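Local coordinates for protein 1-pyrroline-5-carboxylate dehydrogenase (Thermus thermophilus, PDB 1UZB) that probably oxidises the open-chain form of 1-pyrroline-5-carboxylate to glutamate in proline breakdown, as a member of the aldehyde dehydrogenase family, at residues A26-R31 against A118-Y122; L360-A366 against Y397-P401. All coordinates share one frame; numbering follows the deposited sequence.

Contact 1: residues A26-R31 against A118-Y122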
ATOM      1  N   ALA A  26     -32.351  28.997  21.041  1.00  8.64           N
ATOM      2  CA  ALA A  26     -31.247  29.661  20.350  1.00  7.85           C
ATOM      3  C   ALA A  26     -31.744  30.898  19.607  1.00  7.37           C
ATOM      4  O   ALA A  26     -31.109  31.955  19.642  1.00  7.33           O
ATOM      5  CB  ALA A  26     -30.580  28.694  19.376  1.00  8.47           C
ATOM      6  N   LEU A  27     -32.878  30.763  18.924  1.00  7.56           N
ATOM      7  CA  LEU A  27     -33.468  31.880  18.196  1.00  7.34           C
ATOM      8  C   LEU A  27     -33.842  32.996  19.169  1.00  7.71           C
ATOM      9  O   LEU A  27     -33.582  34.170  18.913  1.00  7.95           O
ATOM     10  CB  LEU A  27     -34.707  31.410  17.429  1.00  7.01           C
ATOM     11  CG  LEU A  27     -34.417  30.606  16.158  1.00  7.70           C
ATOM     12  CD1 LEU A  27     -35.675  29.898  15.687  1.00  9.19           C
ATOM     13  CD2 LEU A  27     -33.883  31.543  15.084  1.00  7.68           C
ATOM     14  N   ARG A  28     -34.434  32.626  20.299  1.00  7.13           N
ATOM     15  CA  ARG A  28     -34.823  33.618  21.287  1.00  8.46           C
ATOM     16  C   ARG A  28     -33.611  34.364  21.843  1.00  7.76           C
ATOM     17  O   ARG A  28     -33.631  35.591  21.950  1.00 10.19           O
ATOM     18  CB  ARG A  28     -35.627  32.949  22.406  1.00  8.72           C
ATOM     19  CG  ARG A  28     -37.047  32.614  21.983  1.00  7.94           C
ATOM     20  CD  ARG A  28     -37.741  31.658  22.935  1.00  8.31           C
ATOM     21  NE  ARG A  28     -39.137  31.496  22.548  1.00  8.86           N
ATOM     22  CZ  ARG A  28     -39.857  30.398  22.746  1.00  9.39           C
ATOM     23  NH1 ARG A  28     -39.321  29.338  23.336  1.00  9.62           N
ATOM     24  NH2 ARG A  28     -41.116  30.362  22.338  1.00  9.69           N
ATOM     25  N   ARG A  29     -32.549  33.639  22.181  1.00  9.03           N
ATOM     26  CA  ARG A  29     -31.357  34.291  22.714  1.00  9.64           C
ATOM     27  C   ARG A  29     -30.695  35.211  21.691  1.00  8.84           C
ATOM     28  O   ARG A  29     -30.245  36.302  22.038  1.00 10.88           O
ATOM     29  CB  ARG A  29     -30.357  33.252  23.220  1.00 11.30           C
ATOM     30  CG  ARG A  29     -30.863  32.492  24.429  1.00 13.42           C
ATOM     31  CD  ARG A  29     -29.736  31.794  25.155  1.00 17.12           C
ATOM     32  NE  ARG A  29     -30.222  31.039  26.304  1.00 19.29           N
ATOM     33  CZ  ARG A  29     -29.433  30.456  27.199  1.00 21.09           C
ATOM     34  NH1 ARG A  29     -28.117  30.543  27.080  1.00 21.99           N
ATOM     35  NH2 ARG A  29     -29.961  29.777  28.209  1.00 21.85           N
ATOM     36  N   VAL A  30     -30.630  34.780  20.434  1.00  9.75           N
ATOM     37  CA  VAL A  30     -30.035  35.616  19.398  1.00  9.92           C
ATOM     38  C   VAL A  30     -30.864  36.889  19.226  1.00 10.25           C
ATOM     39  O   VAL A  30     -30.317  37.987  19.146  1.00  9.98           O
ATOM     40  CB  VAL A  30     -29.950  34.865  18.049  1.00  9.61           C
ATOM     41  CG1 VAL A  30     -29.619  35.838  16.922  1.00 12.57           C
ATOM     42  CG2 VAL A  30     -28.883  33.785  18.129  1.00 11.84           C
ATOM     43  N   ARG A  31     -32.185  36.737  19.186  1.00  9.66           N
ATOM     44  CA  ARG A  31     -33.083  37.877  19.031  1.00 11.55           C
ATOM     45  C   ARG A  31     -32.944  38.843  20.204  1.00 11.24           C
ATOM     46  O   ARG A  31     -32.968  40.062  20.025  1.00 12.36           O
ATOM     47  CB  ARG A  31     -34.534  37.400  18.933  1.00 13.47           C
ATOM     48  CG  ARG A  31     -35.556  38.523  18.806  1.00 17.49           C
ATOM     49  CD  ARG A  31     -35.440  39.243  17.471  1.00 19.54           C
ATOM     50  NE  ARG A  31     -36.378  40.361  17.369  1.00 21.53           N
ATOM     51  CZ  ARG A  31     -36.271  41.493  18.057  1.00 21.81           C
ATOM     52  NH1 ARG A  31     -35.264  41.666  18.903  1.00 21.12           N
ATOM     53  NH2 ARG A  31     -37.171  42.454  17.902  1.00 23.65           N
ATOM     54  N   ALA A 118     -29.212  30.151  14.260  1.00  5.57           N
ATOM     55  CA  ALA A 118     -30.182  31.193  14.577  1.00  5.95           C
ATOM     56  C   ALA A 118     -29.714  32.551  14.069  1.00  5.76           C
ATOM     57  O   ALA A 118     -30.523  33.376  13.638  1.00  6.91           O
ATOM     58  CB  ALA A 118     -30.412  31.248  16.081  1.00  6.93           C
ATOM     59  N   THR A 119     -28.407  32.785  14.118  1.00  5.56           N
ATOM     60  CA  THR A 119     -27.863  34.053  13.655  1.00  5.89           C
ATOM     61  C   THR A 119     -28.041  34.153  12.139  1.00  6.46           C
ATOM     62  O   THR A 119     -28.317  35.227  11.612  1.00  7.27           O
ATOM     63  CB  THR A 119     -26.377  34.204  14.039  1.00  6.09           C
ATOM     64  OG1 THR A 119     -26.239  34.054  15.457  1.00  8.19           O
ATOM     65  CG2 THR A 119     -25.862  35.582  13.645  1.00  9.01           C
ATOM     66  N   LEU A 120     -27.898  33.030  11.441  1.00  6.32           N
ATOM     67  CA  LEU A 120     -28.087  33.009   9.989  1.00  6.26           C
ATOM     68  C   LEU A 120     -29.548  33.279   9.642  1.00  5.86           C
ATOM     69  O   LEU A 120     -29.851  33.977   8.673  1.00  6.37           O
ATOM     70  CB  LEU A 120     -27.682  31.648   9.414  1.00  6.62           C
ATOM     71  CG  LEU A 120     -26.183  31.362   9.324  1.00  5.59           C
ATOM     72  CD1 LEU A 120     -25.978  29.917   8.905  1.00  6.36           C
ATOM     73  CD2 LEU A 120     -25.530  32.307   8.325  1.00  7.27           C
ATOM     74  N   VAL A 121     -30.452  32.701  10.425  1.00  5.51           N
ATOM     75  CA  VAL A 121     -31.878  32.895  10.209  1.00  5.86           C
ATOM     76  C   VAL A 121     -32.208  34.386  10.232  1.00  6.68           C
ATOM     77  O   VAL A 121     -32.846  34.907   9.316  1.00  7.20           O
ATOM     78  CB  VAL A 121     -32.703  32.172  11.306  1.00  5.72           C
ATOM     79  CG1 VAL A 121     -34.167  32.579  11.218  1.00  6.25           C
ATOM     80  CG2 VAL A 121     -32.565  30.661  11.151  1.00  5.68           C
ATOM     81  N   TYR A 122     -31.755  35.071  11.278  1.00  6.62           N
ATOM     82  CA  TYR A 122     -32.024  36.495  11.427  1.00  6.33           C
ATOM     83  C   TYR A 122     -31.205  37.442  10.561  1.00  6.59           C
ATOM     84  O   TYR A 122     -31.746  38.437  10.073  1.00  7.27           O
ATOM     85  CB  TYR A 122     -31.874  36.909  12.895  1.00  6.96           C
ATOM     86  CG  TYR A 122     -32.987  36.400  13.780  1.00  6.92           C
ATOM     87  CD1 TYR A 122     -32.725  35.535  14.841  1.00  7.81           C
ATOM     88  CD2 TYR A 122     -34.311  36.770  13.540  1.00  7.73           C
ATOM     89  CE1 TYR A 122     -33.756  35.050  15.642  1.00  9.38           C
ATOM     90  CE2 TYR A 122     -35.347  36.291  14.333  1.00  8.77           C
ATOM     91  CZ  TYR A 122     -35.060  35.432  15.380  1.00  9.92           C
ATOM     92  OH  TYR A 122     -36.086  34.955  16.163  1.00 13.43           O
TER
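Leu27 and Ala118 mark the place where two helical segments draw together, their CA atoms 4.9 Å apart. The axes of 26-31 and 118-122 approach to 9.2 Å and cross at -61°, so the backbones diverge toward Arg31 and Tyr122.

The small side chain of Ala118 probably allows this closeness. Its CB is met by CD2 of Leu27 at 3.6 Å, by CG2 of Val30 and, at the margin, by the carbonyl oxygen and CB of Ala26. The first torsion of Val30, with CG1 anti to the backbone N (chi1 168°), divides its two methyls between neighbours: CG2 goes to Ala118 and the hydroxyl end of Thr119, while CG1 reaches CD1 of Tyr122 at 3.8 Å. CD2 of Leu27 lies between the two helices and touches Ala118, Val121 and the Tyr122 ring, coming within 3.6 Å of CE1.

Tyr122 extends past Val30 toward the other helix. The carbonyl oxygen of Leu27 lies near the ring plane at its edge, 3.4 Å from CE1; that oxygen already accepts the helical bond from Arg31 N. Arg31 CB comes within 4.0 Å of Tyr122 OH, oblique to the ring. The hydroxyl of Tyr122 is hydrogen-bonded to Glu355 OE2, and Phe34 meets the ring edge-to-face.

Thr119 OG1 is likewise held elsewhere, by Lys218 and by the carbonyl oxygen of Glu115. Trp128 of helix 128-149 adds to the surroundings of Leu27, and Lys218 of helix 213-226 touches Val30. In this aldehyde dehydrogenase fold, helix 17-32, the first of the chain, thus packs at an angle on helix 113-124, with Ala118 at the close approach and a buried apolar interface between them.

Contact 2: residues L360-A366 against Y397-P401; sequences LGPVVSA and YFIAP
Val363 and Tyr397 make the direct backbone link: Val363 N donates to Tyr397 O over 2.8 Å, nearly straight at 163°, from a position tilted 29° out of the carbonyl plane. CG2 of Val363, held between its own backbone N and carbonyl carbon, packs against Tyr397 CB at 3.5 Å, and its CG1 turns to CD1 of Ile399.

The Tyr397 ring carries the peptide joining Ser365 and Ala366 over one face, offset toward the rim; Ala366 N comes 3.5 Å from CZ. The same N-H donates to a water that lies 2.7 Å from Tyr397 OH. Pro362 CB lies 3.5 Å from Phe398 CE1, the two side chains pointing the same way. A second water bridges the backbones, donating to Gly361 O and accepting from Ile399 N. Leu360 CD2 meets Pro401 CG at 3.9 Å.

Further out, the amide of Gln318 binds both Gly361 N and Pro362 O, and Gln320 OE1 takes Val364 N. Ser365 is the N-cap of helix 366-379, its OG accepting from Gln368 N. Two loops of the aldehyde dehydrogenase fold are joined here, one leading into that capped helix, the other into strand 402-405 of the seven-stranded sheet.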
ATOM      1  N   LEU A 360     -39.573  29.539   2.001  1.00  6.92           N
ATOM      2  CA  LEU A 360     -38.735  30.633   1.525  1.00  6.70           C
ATOM      3  C   LEU A 360     -38.787  31.819   2.468  1.00  5.99           C
ATOM      4  O   LEU A 360     -39.862  32.229   2.906  1.00  6.81           O
ATOM      5  CB  LEU A 360     -39.173  31.138   0.148  1.00  8.09           C
ATOM      6  CG  LEU A 360     -38.721  30.406  -1.112  1.00  6.95           C
ATOM      7  CD1 LEU A 360     -39.593  29.183  -1.323  1.00 10.20           C
ATOM      8  CD2 LEU A 360     -38.834  31.338  -2.308  1.00  9.71           C
ATOM      9  N   GLY A 361     -37.618  32.349   2.792  1.00  6.24           N
ATOM     10  CA  GLY A 361     -37.551  33.532   3.619  1.00  7.12           C
ATOM     11  C   GLY A 361     -37.468  34.677   2.621  1.00  6.58           C
ATOM     12  O   GLY A 361     -37.886  34.524   1.473  1.00  7.01           O
ATOM     13  N   PRO A 362     -36.929  35.833   3.018  1.00  6.24           N
ATOM     14  CA  PRO A 362     -36.793  37.006   2.149  1.00  6.19           C
ATOM     15  C   PRO A 362     -35.468  36.960   1.401  1.00  6.36           C
ATOM     16  O   PRO A 362     -34.585  36.174   1.748  1.00  5.91           O
ATOM     17  CB  PRO A 362     -36.795  38.147   3.148  1.00  5.65           C
ATOM     18  CG  PRO A 362     -35.951  37.567   4.249  1.00  6.11           C
ATOM     19  CD  PRO A 362     -36.488  36.146   4.390  1.00  7.49           C
ATOM     20  N   VAL A 363     -35.321  37.784   0.367  1.00  6.11           N
ATOM     21  CA  VAL A 363     -34.031  37.845  -0.302  1.00  6.73           C
ATOM     22  C   VAL A 363     -33.202  38.681   0.678  1.00  6.59           C
ATOM     23  O   VAL A 363     -33.756  39.346   1.561  1.00  6.62           O
ATOM     24  CB  VAL A 363     -34.111  38.464  -1.721  1.00  6.91           C
ATOM     25  CG1 VAL A 363     -34.849  37.503  -2.645  1.00  7.17           C
ATOM     26  CG2 VAL A 363     -34.802  39.808  -1.691  1.00  7.50           C
ATOM     27  N   VAL A 364     -31.885  38.656   0.531  1.00  8.42           N
ATOM     28  CA  VAL A 364     -31.006  39.304   1.497  1.00  7.34           C
ATOM     29  C   VAL A 364     -31.015  40.812   1.737  1.00  7.91           C
ATOM     30  O   VAL A 364     -30.719  41.252   2.848  1.00  7.46           O
ATOM     31  CB  VAL A 364     -29.539  38.856   1.258  1.00  8.26           C
ATOM     32  CG1 VAL A 364     -28.892  39.702   0.175  1.00  7.93           C
ATOM     33  CG2 VAL A 364     -28.757  38.918   2.560  1.00  8.94           C
ATOM     34  N   SER A 365     -31.354  41.610   0.733  1.00  6.94           N
ATOM     35  CA  SER A 365     -31.327  43.059   0.925  1.00  7.92           C
ATOM     36  C   SER A 365     -32.248  43.787  -0.030  1.00  7.95           C
ATOM     37  O   SER A 365     -32.783  43.195  -0.963  1.00  7.88           O
ATOM     38  CB  SER A 365     -29.907  43.579   0.710  1.00  8.22           C
ATOM     39  OG  SER A 365     -29.522  43.389  -0.645  1.00  8.97           O
ATOM     40  N   ALA A 366     -32.408  45.088   0.204  1.00  8.73           N
ATOM     41  CA  ALA A 366     -33.247  45.917  -0.645  1.00  9.03           C
ATOM     42  C   ALA A 366     -32.677  45.968  -2.058  1.00  8.58           C
ATOM     43  O   ALA A 366     -33.426  45.926  -3.029  1.00  8.15           O
ATOM     44  CB  ALA A 366     -33.350  47.325  -0.068  1.00 10.36           C
ATOM     45  N   TYR A 397     -38.085  41.607   2.535  1.00  9.39           N
ATOM     46  CA  TYR A 397     -37.836  41.545   1.097  1.00  8.42           C
ATOM     47  C   TYR A 397     -38.342  40.224   0.530  1.00  7.91           C
ATOM     48  O   TYR A 397     -37.572  39.418   0.005  1.00  8.21           O
ATOM     49  CB  TYR A 397     -36.336  41.703   0.832  1.00  8.19           C
ATOM     50  CG  TYR A 397     -35.732  42.891   1.549  1.00  7.65           C
ATOM     51  CD1 TYR A 397     -34.655  42.729   2.420  1.00  8.76           C
ATOM     52  CD2 TYR A 397     -36.247  44.175   1.369  1.00  8.24           C
ATOM     53  CE1 TYR A 397     -34.104  43.816   3.098  1.00  8.58           C
ATOM     54  CE2 TYR A 397     -35.701  45.271   2.042  1.00  8.98           C
ATOM     55  CZ  TYR A 397     -34.630  45.083   2.903  1.00  9.55           C
ATOM     56  OH  TYR A 397     -34.081  46.158   3.568  1.00 11.22           O
ATOM     57  N   PHE A 398     -39.652  40.025   0.615  1.00  8.41           N
ATOM     58  CA  PHE A 398     -40.276  38.795   0.155  1.00  8.72           C
ATOM     59  C   PHE A 398     -40.680  38.798  -1.315  1.00  9.51           C
ATOM     60  O   PHE A 398     -41.450  39.650  -1.761  1.00 11.43           O
ATOM     61  CB  PHE A 398     -41.501  38.493   1.019  1.00  9.98           C
ATOM     62  CG  PHE A 398     -41.204  38.437   2.492  1.00 10.46           C
ATOM     63  CD1 PHE A 398     -40.325  37.487   3.003  1.00 11.90           C
ATOM     64  CD2 PHE A 398     -41.802  39.337   3.370  1.00 13.32           C
ATOM     65  CE1 PHE A 398     -40.044  37.433   4.368  1.00 11.42           C
ATOM     66  CE2 PHE A 398     -41.526  39.291   4.736  1.00 13.65           C
ATOM     67  CZ  PHE A 398     -40.646  38.338   5.234  1.00 13.11           C
ATOM     68  N   ILE A 399     -40.153  37.830  -2.057  1.00  8.91           N
ATOM     69  CA  ILE A 399     -40.459  37.670  -3.473  1.00  9.33           C
ATOM     70  C   ILE A 399     -41.041  36.273  -3.666  1.00  9.19           C
ATOM     71  O   ILE A 399     -40.518  35.292  -3.136  1.00  9.77           O
ATOM     72  CB  ILE A 399     -39.195  37.823  -4.345  1.00  9.21           C
ATOM     73  CG1 ILE A 399     -38.594  39.215  -4.143  1.00  8.87           C
ATOM     74  CG2 ILE A 399     -39.545  37.614  -5.811  1.00  9.30           C
ATOM     75  CD1 ILE A 399     -37.318  39.461  -4.917  1.00  9.82           C
ATOM     76  N   ALA A 400     -42.131  36.189  -4.417  1.00  9.59           N
ATOM     77  CA  ALA A 400     -42.788  34.913  -4.658  1.00  8.69           C
ATOM     78  C   ALA A 400     -42.037  34.030  -5.650  1.00  9.25           C
ATOM     79  O   ALA A 400     -41.394  34.528  -6.573  1.00  9.09           O
ATOM     80  CB  ALA A 400     -44.206  35.157  -5.169  1.00 11.77           C
ATOM     81  N   PRO A 401     -42.094  32.699  -5.455  1.00  9.48           N
ATOM     82  CA  PRO A 401     -41.422  31.764  -6.361  1.00  8.03           C
ATOM     83  C   PRO A 401     -41.929  32.111  -7.756  1.00  8.17           C
ATOM     84  O   PRO A 401     -43.137  32.186  -7.990  1.00  8.59           O
ATOM     85  CB  PRO A 401     -41.917  30.406  -5.876  1.00  8.98           C
ATOM     86  CG  PRO A 401     -42.028  30.620  -4.404  1.00  8.36           C
ATOM     87  CD  PRO A 401     -42.688  31.984  -4.311  1.00 10.36           C
TER
HETATM   88  O   HOH W   1     -38.519  35.637  -1.061  1.00  8.33           O
HETATM   89  O   HOH W   2     -31.486  45.958   2.850  1.00 17.28           O

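The two contacts follow one another along the chain, neither nesting nor crossing. From helix 17-32 the chain forms the small four-stranded sheet and helices 73-90 and 95-111 before contact 1 closes this loop at helix 113-124, tying the first helix to it. Contact 2 closes a much shorter one, spanning helix 366-379 and strand 384-387, and joins the approach to that helix with the approach to strand 402-405. Their centres are 18 Å apart, with nearest atoms about 6 Å apart. Indirect ties cross the gap: Glu355 and Ala354, just ahead of 360-366, meet Tyr122 and Val121, while Pro58, Ser59 and Pro61, from within the loop of contact 1, touch contact 2.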